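PDB 6ITW: type VI immunity protein Atu4351 from Agrobacterium fabrum, which serves as the immunity protein of a type VI secretion effector-immunity pair, probably protecting the cell by neutralising the partner toxin. Local coordinates for residues 34-39 with 130-135; 42-47 with 57-62. All blocks are in the same frame, centred on the assembly; numbering follows the deposited sequence.

Interaction 1: 34-39 with 130-135; sequences NRIPET and INLGIA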
ATOM      1  N   ASN A  34     -13.841  11.231  10.433  1.00 55.84           N
ATOM      2  CA  ASN A  34     -13.540  12.399   9.603  1.00 59.08           C
ATOM      3  C   ASN A  34     -12.103  12.425   9.093  1.00 56.29           C
ATOM      4  O   ASN A  34     -11.684  13.411   8.482  1.00 54.11           O
ATOM      5  CB  ASN A  34     -13.840  13.711  10.331  1.00 62.86           C
ATOM      6  CG  ASN A  34     -15.301  13.878  10.630  1.00 66.12           C
ATOM      7  OD1 ASN A  34     -15.689  14.039  11.788  1.00 66.29           O
ATOM      8  ND2 ASN A  34     -16.133  13.827   9.587  1.00 60.81           N
ATOM      9  N   ARG A  35     -11.332  11.366   9.314  1.00 53.00           N
ATOM     10  CA  ARG A  35     -10.016  11.270   8.711  1.00 54.61           C
ATOM     11  C   ARG A  35      -9.930  10.209   7.623  1.00 50.85           C
ATOM     12  O   ARG A  35      -9.097  10.342   6.721  1.00 49.67           O
ATOM     13  CB  ARG A  35      -8.962  11.026   9.801  1.00 52.93           C
ATOM     14  CG  ARG A  35      -8.598  12.332  10.503  1.00 53.40           C
ATOM     15  CD  ARG A  35      -8.213  12.167  11.948  1.00 55.99           C
ATOM     16  NE  ARG A  35      -7.181  11.161  12.139  1.00 62.65           N
ATOM     17  CZ  ARG A  35      -6.534  10.986  13.286  1.00 67.82           C
ATOM     18  NH1 ARG A  35      -6.817  11.766  14.325  1.00 79.47           N
ATOM     19  NH2 ARG A  35      -5.608  10.041  13.395  1.00 63.06           N
ATOM     20  N   ILE A  36     -10.789   9.193   7.661  1.00 49.82           N
ATOM     21  CA  ILE A  36     -10.921   8.191   6.604  1.00 45.36           C
ATOM     22  C   ILE A  36     -12.407   8.132   6.280  1.00 42.35           C
ATOM     23  O   ILE A  36     -13.224   8.151   7.212  1.00 48.10           O
ATOM     24  CB  ILE A  36     -10.384   6.822   7.056  1.00 46.65           C
ATOM     25  CG1 ILE A  36      -8.910   6.923   7.488  1.00 42.12           C
ATOM     26  CG2 ILE A  36     -10.588   5.774   5.965  1.00 34.17           C
ATOM     27  CD1 ILE A  36      -8.339   5.618   8.052  1.00 34.52           C
ATOM     28  N   PRO A  37     -12.811   8.074   5.006  1.00 41.84           N
ATOM     29  CA  PRO A  37     -14.255   8.095   4.681  1.00 40.55           C
ATOM     30  C   PRO A  37     -15.030   7.006   5.421  1.00 46.59           C
ATOM     31  O   PRO A  37     -14.560   5.874   5.569  1.00 44.87           O
ATOM     32  CB  PRO A  37     -14.282   7.864   3.165  1.00 40.91           C
ATOM     33  CG  PRO A  37     -12.923   8.354   2.676  1.00 38.76           C
ATOM     34  CD  PRO A  37     -11.953   8.068   3.802  1.00 43.19           C
ATOM     35  N   GLU A  38     -16.241   7.355   5.877  1.00 47.36           N
ATOM     36  CA  GLU A  38     -17.012   6.425   6.710  1.00 48.11           C
ATOM     37  C   GLU A  38     -17.461   5.187   5.950  1.00 43.31           C
ATOM     38  O   GLU A  38     -17.585   4.117   6.559  1.00 44.70           O
ATOM     39  CB  GLU A  38     -18.243   7.107   7.320  1.00 49.45           C
ATOM     40  CG  GLU A  38     -18.217   7.083   8.847  1.00 57.26           C
ATOM     41  CD  GLU A  38     -18.355   5.675   9.450  1.00 55.11           C
ATOM     42  OE1 GLU A  38     -19.261   4.917   9.032  1.00 53.29           O
ATOM     43  OE2 GLU A  38     -17.563   5.331  10.360  1.00 57.30           O
ATOM     44  N   THR A  39     -17.744   5.302   4.646  1.00 38.19           N
ATOM     45  CA  THR A  39     -18.114   4.108   3.895  1.00 40.43           C
ATOM     46  C   THR A  39     -16.999   3.071   3.939  1.00 44.45           C
ATOM     47  O   THR A  39     -17.265   1.873   4.055  1.00 42.55           O
ATOM     48  CB  THR A  39     -18.467   4.465   2.449  1.00 44.35           C
ATOM     49  OG1 THR A  39     -17.355   5.107   1.806  1.00 39.84           O
ATOM     50  CG2 THR A  39     -19.691   5.373   2.420  1.00 36.34           C
ATOM     51  N   ILE A 130     -16.012   7.749  -3.087  1.00 48.74           N
ATOM     52  CA  ILE A 130     -15.882   7.100  -4.390  1.00 50.12           C
ATOM     53  C   ILE A 130     -14.414   6.847  -4.729  1.00 45.97           C
ATOM     54  O   ILE A 130     -14.065   5.801  -5.287  1.00 45.70           O
ATOM     55  CB  ILE A 130     -16.574   7.976  -5.451  1.00 49.90           C
ATOM     56  CG1 ILE A 130     -18.088   7.979  -5.224  1.00 52.10           C
ATOM     57  CG2 ILE A 130     -16.212   7.544  -6.865  1.00 45.05           C
ATOM     58  CD1 ILE A 130     -18.807   9.132  -5.934  1.00 53.22           C
ATOM     59  N   ASN A 131     -13.541   7.806  -4.409  1.00 45.82           N
ATOM     60  CA  ASN A 131     -12.113   7.689  -4.705  1.00 46.29           C
ATOM     61  C   ASN A 131     -11.505   6.485  -3.997  1.00 44.45           C
ATOM     62  O   ASN A 131     -10.799   5.677  -4.610  1.00 43.04           O
ATOM     63  CB  ASN A 131     -11.386   8.979  -4.286  1.00 43.10           C
ATOM     64  CG  ASN A 131      -9.884   8.954  -4.618  1.00 45.37           C
ATOM     65  OD1 ASN A 131      -9.052   8.585  -3.785  1.00 49.04           O
ATOM     66  ND2 ASN A 131      -9.542   9.360  -5.832  1.00 49.92           N
ATOM     67  N   LEU A 132     -11.757   6.358  -2.692  1.00 42.23           N
ATOM     68  CA  LEU A 132     -11.266   5.191  -1.975  1.00 42.44           C
ATOM     69  C   LEU A 132     -11.922   3.923  -2.495  1.00 42.98           C
ATOM     70  O   LEU A 132     -11.277   2.873  -2.569  1.00 42.99           O
ATOM     71  CB  LEU A 132     -11.506   5.350  -0.477  1.00 39.97           C
ATOM     72  CG  LEU A 132     -10.846   4.301   0.421  1.00 42.61           C
ATOM     73  CD1 LEU A 132      -9.453   3.867  -0.100  1.00 35.97           C
ATOM     74  CD2 LEU A 132     -10.746   4.850   1.832  1.00 33.91           C
ATOM     75  N   GLY A 133     -13.205   4.005  -2.867  1.00 42.47           N
ATOM     76  CA  GLY A 133     -13.886   2.838  -3.403  1.00 38.13           C
ATOM     77  C   GLY A 133     -13.288   2.373  -4.715  1.00 41.20           C
ATOM     78  O   GLY A 133     -13.174   1.171  -4.973  1.00 40.71           O
ATOM     79  N   ILE A 134     -12.884   3.316  -5.559  1.00 41.74           N
ATOM     80  CA  ILE A 134     -12.229   2.932  -6.799  1.00 44.46           C
ATOM     81  C   ILE A 134     -10.895   2.260  -6.502  1.00 43.36           C
ATOM     82  O   ILE A 134     -10.565   1.219  -7.088  1.00 40.76           O
ATOM     83  CB  ILE A 134     -12.078   4.156  -7.722  1.00 46.24           C
ATOM     84  CG1 ILE A 134     -13.458   4.552  -8.267  1.00 44.26           C
ATOM     85  CG2 ILE A 134     -11.081   3.862  -8.857  1.00 40.28           C
ATOM     86  CD1 ILE A 134     -13.498   5.900  -8.928  1.00 41.83           C
ATOM     87  N   ALA A 135     -10.116   2.824  -5.572  1.00 40.78           N
ATOM     88  CA  ALA A 135      -8.819   2.236  -5.257  1.00 39.64           C
ATOM     89  C   ALA A 135      -8.978   0.799  -4.777  1.00 39.69           C
ATOM     90  O   ALA A 135      -8.194  -0.074  -5.160  1.00 36.33           O
ATOM     91  CB  ALA A 135      -8.074   3.080  -4.213  1.00 34.01           C
TER
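L132 reaches out from helix 128-137 and meets P37 and I36 with one and the same methyl, CD2. Its CG lies anti to the backbone N (chi1 -171°), which carries the branched end away from its own helix and toward the turn that leads into helix 38-47. There CD2 lies 4.0 Å from P37 CD, the ring carbon next to the proline nitrogen, and the leucine side chain crosses the pyrrolidine ring at about a right angle. I36 adds the smaller share: its short branch brings CG2 to 4.2 Å from L132 CD2. The contact is wholly apolar and small, about 89 Å² counting both sides, and the backbones stay well apart, with 7.9 Å between P37 CA and L132 CA. W98 of strand 94-99 touches both P37 and L132, and L87 of strand 84-90 touches both I36 and L132, so the sheet supplies a common floor. A hydrogen bond from T39 OG1 to D129 OD2 ties the two helices together beside it. P37 holds the N-cap position of helix 38-47, and the arrangement is a helix start packed through one leucine side chain against a second helix over a mostly antiparallel β-sheet, within an α+β fold.

Interaction 2: 42-47 with 57-62; sequences DFIRHA and FQFCNP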
ATOM      1  N   ASP A  42     -16.924   1.614   7.629  1.00 40.49           N
ATOM      2  CA  ASP A  42     -18.026   0.695   7.872  1.00 43.81           C
ATOM      3  C   ASP A  42     -17.805  -0.640   7.164  1.00 42.97           C
ATOM      4  O   ASP A  42     -18.091  -1.703   7.730  1.00 40.92           O
ATOM      5  CB  ASP A  42     -19.350   1.333   7.448  1.00 46.05           C
ATOM      6  CG  ASP A  42     -20.549   0.589   8.029  1.00 56.56           C
ATOM      7  OD1 ASP A  42     -20.523   0.308   9.256  1.00 50.29           O
ATOM      8  OD2 ASP A  42     -21.497   0.266   7.270  1.00 50.15           O
ATOM      9  N   PHE A  43     -17.285  -0.609   5.936  1.00 40.55           N
ATOM     10  CA  PHE A  43     -16.833  -1.839   5.285  1.00 38.87           C
ATOM     11  C   PHE A  43     -15.903  -2.651   6.203  1.00 40.56           C
ATOM     12  O   PHE A  43     -16.133  -3.846   6.446  1.00 37.28           O
ATOM     13  CB  PHE A  43     -16.151  -1.488   3.960  1.00 36.46           C
ATOM     14  CG  PHE A  43     -15.488  -2.650   3.293  1.00 40.32           C
ATOM     15  CD1 PHE A  43     -16.245  -3.691   2.766  1.00 37.08           C
ATOM     16  CD2 PHE A  43     -14.101  -2.709   3.195  1.00 36.89           C
ATOM     17  CE1 PHE A  43     -15.629  -4.777   2.139  1.00 34.51           C
ATOM     18  CE2 PHE A  43     -13.467  -3.776   2.559  1.00 33.49           C
ATOM     19  CZ  PHE A  43     -14.230  -4.815   2.031  1.00 36.07           C
ATOM     20  N   ILE A  44     -14.881  -2.002   6.771  1.00 38.59           N
ATOM     21  CA  ILE A  44     -13.950  -2.707   7.653  1.00 39.52           C
ATOM     22  C   ILE A  44     -14.648  -3.190   8.924  1.00 37.50           C
ATOM     23  O   ILE A  44     -14.360  -4.287   9.436  1.00 33.75           O
ATOM     24  CB  ILE A  44     -12.758  -1.796   7.983  1.00 36.44           C
ATOM     25  CG1 ILE A  44     -11.987  -1.496   6.706  1.00 37.88           C
ATOM     26  CG2 ILE A  44     -11.870  -2.447   9.036  1.00 34.96           C
ATOM     27  CD1 ILE A  44     -11.605  -2.722   5.933  1.00 32.10           C
ATOM     28  N   ARG A  45     -15.550  -2.371   9.469  1.00 35.65           N
ATOM     29  CA  ARG A  45     -16.295  -2.777  10.659  1.00 40.90           C
ATOM     30  C   ARG A  45     -17.020  -4.101  10.427  1.00 38.65           C
ATOM     31  O   ARG A  45     -17.056  -4.967  11.307  1.00 37.27           O
ATOM     32  CB  ARG A  45     -17.291  -1.680  11.050  1.00 38.16           C
ATOM     33  CG  ARG A  45     -18.207  -2.050  12.213  1.00 41.10           C
ATOM     34  CD  ARG A  45     -19.293  -0.974  12.463  1.00 41.76           C
ATOM     35  NE  ARG A  45     -18.709   0.221  13.058  1.00 43.63           N
ATOM     36  CZ  ARG A  45     -18.583   1.388  12.435  1.00 45.41           C
ATOM     37  NH1 ARG A  45     -19.015   1.537  11.189  1.00 44.23           N
ATOM     38  NH2 ARG A  45     -18.017   2.406  13.064  1.00 49.36           N
ATOM     39  N   HIS A  46     -17.574  -4.282   9.231  1.00 34.56           N
ATOM     40  CA  HIS A  46     -18.281  -5.508   8.897  1.00 37.12           C
ATOM     41  C   HIS A  46     -17.330  -6.631   8.502  1.00 38.85           C
ATOM     42  O   HIS A  46     -17.399  -7.740   9.051  1.00 38.30           O
ATOM     43  CB  HIS A  46     -19.264  -5.222   7.768  1.00 34.26           C
ATOM     44  CG  HIS A  46     -20.572  -4.686   8.248  1.00 39.48           C
ATOM     45  ND1 HIS A  46     -20.867  -3.339   8.255  1.00 41.44           N
ATOM     46  CD2 HIS A  46     -21.660  -5.315   8.754  1.00 32.67           C
ATOM     47  CE1 HIS A  46     -22.084  -3.163   8.736  1.00 38.27           C
ATOM     48  NE2 HIS A  46     -22.587  -4.345   9.043  1.00 38.00           N
ATOM     49  N   ALA A  47     -16.449  -6.377   7.537  1.00 36.26           N
ATOM     50  CA  ALA A  47     -15.664  -7.468   6.976  1.00 32.79           C
ATOM     51  C   ALA A  47     -14.400  -7.761   7.769  1.00 34.85           C
ATOM     52  O   ALA A  47     -13.805  -8.822   7.571  1.00 35.68           O
ATOM     53  CB  ALA A  47     -15.307  -7.172   5.514  1.00 32.22           C
ATOM     54  N   PHE A  57      -3.393  -9.023  -2.088  1.00 28.86           N
ATOM     55  CA  PHE A  57      -3.654  -7.809  -1.326  1.00 30.05           C
ATOM     56  C   PHE A  57      -4.180  -8.229   0.042  1.00 31.89           C
ATOM     57  O   PHE A  57      -4.848  -9.252   0.174  1.00 34.63           O
ATOM     58  CB  PHE A  57      -4.648  -6.880  -2.051  1.00 26.26           C
ATOM     59  CG  PHE A  57      -4.913  -5.561  -1.329  1.00 30.90           C
ATOM     60  CD1 PHE A  57      -4.113  -4.439  -1.558  1.00 30.96           C
ATOM     61  CD2 PHE A  57      -5.976  -5.442  -0.440  1.00 29.98           C
ATOM     62  CE1 PHE A  57      -4.373  -3.227  -0.910  1.00 34.26           C
ATOM     63  CE2 PHE A  57      -6.236  -4.246   0.223  1.00 31.00           C
ATOM     64  CZ  PHE A  57      -5.436  -3.134  -0.011  1.00 33.43           C
ATOM     65  N   GLN A  58      -3.839  -7.464   1.063  1.00 28.67           N
ATOM     66  CA  GLN A  58      -4.367  -7.690   2.396  1.00 31.02           C
ATOM     67  C   GLN A  58      -4.629  -6.335   3.022  1.00 33.33           C
ATOM     68  O   GLN A  58      -3.940  -5.362   2.708  1.00 30.10           O
ATOM     69  CB  GLN A  58      -3.409  -8.493   3.278  1.00 26.15           C
ATOM     70  CG  GLN A  58      -2.102  -7.791   3.571  1.00 27.18           C
ATOM     71  CD  GLN A  58      -1.095  -8.711   4.217  1.00 32.16           C
ATOM     72  OE1 GLN A  58      -0.962  -8.736   5.444  1.00 31.30           O
ATOM     73  NE2 GLN A  58      -0.370  -9.486   3.390  1.00 28.04           N
ATOM     74  N   PHE A  59      -5.645  -6.268   3.881  1.00 32.48           N
ATOM     75  CA  PHE A  59      -5.939  -5.042   4.605  1.00 30.60           C
ATOM     76  C   PHE A  59      -5.196  -5.067   5.925  1.00 35.44           C
ATOM     77  O   PHE A  59      -4.886  -6.138   6.468  1.00 31.30           O
ATOM     78  CB  PHE A  59      -7.437  -4.881   4.870  1.00 30.47           C
ATOM     79  CG  PHE A  59      -8.252  -4.663   3.642  1.00 29.08           C
ATOM     80  CD1 PHE A  59      -8.762  -5.752   2.922  1.00 28.22           C
ATOM     81  CD2 PHE A  59      -8.527  -3.373   3.198  1.00 30.28           C
ATOM     82  CE1 PHE A  59      -9.533  -5.554   1.760  1.00 28.18           C
ATOM     83  CE2 PHE A  59      -9.294  -3.170   2.044  1.00 33.83           C
ATOM     84  CZ  PHE A  59      -9.801  -4.268   1.332  1.00 31.70           C
ATOM     85  N   CYS A  60      -4.909  -3.874   6.437  1.00 28.78           N
ATOM     86  CA  CYS A  60      -4.153  -3.742   7.671  1.00 34.63           C
ATOM     87  C   CYS A  60      -4.776  -2.656   8.534  1.00 34.33           C
ATOM     88  O   CYS A  60      -5.455  -1.750   8.043  1.00 29.21           O
ATOM     89  CB  CYS A  60      -2.668  -3.418   7.401  1.00 29.61           C
ATOM     90  SG  CYS A  60      -2.352  -1.789   6.611  1.00 36.70           S
ATOM     91  N   ASN A  61      -4.521  -2.754   9.832  1.00 32.30           N
ATOM     92  CA  ASN A  61      -4.929  -1.720  10.767  1.00 34.47           C
ATOM     93  C   ASN A  61      -3.990  -0.524  10.660  1.00 29.75           C
ATOM     94  O   ASN A  61      -2.806  -0.656  10.980  1.00 39.29           O
ATOM     95  CB  ASN A  61      -4.944  -2.292  12.186  1.00 35.36           C
ATOM     96  CG  ASN A  61      -5.579  -1.350  13.193  1.00 42.49           C
ATOM     97  OD1 ASN A  61      -5.384  -0.124  13.136  1.00 37.06           O
ATOM     98  ND2 ASN A  61      -6.359  -1.919  14.118  1.00 38.04           N
ATOM     99  N   PRO A  62      -4.472   0.655  10.228  1.00 35.02           N
ATOM    100  CA  PRO A  62      -3.569   1.819  10.081  1.00 37.38           C
ATOM    101  C   PRO A  62      -2.797   2.141  11.337  1.00 36.43           C
ATOM    102  O   PRO A  62      -1.658   2.618  11.266  1.00 34.83           O
ATOM    103  CB  PRO A  62      -4.511   2.980   9.729  1.00 36.14           C
ATOM    104  CG  PRO A  62      -5.832   2.367   9.441  1.00 36.38           C
ATOM    105  CD  PRO A  62      -5.884   1.024  10.062  1.00 38.85           C
TER
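F43 and F59 make the aromatic part of this contact, an offset edge-to-face pair in which the edge of F43 is turned toward the face of F59. The ring centroids are 5.9 Å apart and the planes stand at 64°. F43 leads with CE2, which comes to 3.9 Å from F59 CZ, and that CZ lies near the plane of the F43 ring. The F43 ring points across the gap because CG is anti to the backbone N (chi1 172°). A47, one turn further along the helix, lays its CB over one face of F43, offset toward the rim. F59 is covered in turn by F57, two residues earlier on the same strand, whose CE2 sits 3.6 Å above the centre of one face. Y8 stacks on F43 and W52 meets F59 edge-to-face, extending the cluster.

The aliphatic part is I44: with CG1 anti to the carbonyl carbon (chi1 -64°), its CD1 tip meets the F59 ring obliquely, 4.2 Å from F59 CD2.

No polar bond joins the two segments; within the helix, R45 NH1 forms a salt bridge to D42 OD1 at 2.7 Å, on the anti side of the carboxylate, while R45 NE pairs with E26. The carbonyl oxygen D42 O accepts from H46 N and, at 3.3 Å, from H46 ND1, the two donors arriving from opposite faces of its plane.

With helix 38-47 lying against strand 57-59 of the mixed sheet, this is an aromatic-rich helix-on-sheet core inside the GAD-like domain.

Overall arrangement
Helix 38-47 is the element both contacts share: interaction 1 uses the turn entering it, up to its N-cap, interaction 2 its last two turns. Their centres are about 12 Å apart, and E38 packs against R45 where they meet. Along the chain, 42-47 and 57-62 both fall between 34-39 and 130-135, so a short-range pairing sits within a longer-range one. Both lie against the eight-stranded mixed sheet, interaction 2 near one of its outermost strands, 49-52, and interaction 1 over strands 84-90 and 94-99. Interaction 2 thus packs the GAD-like region on itself, whereas interaction 1 brings in helix 128-137, from much later in the chain.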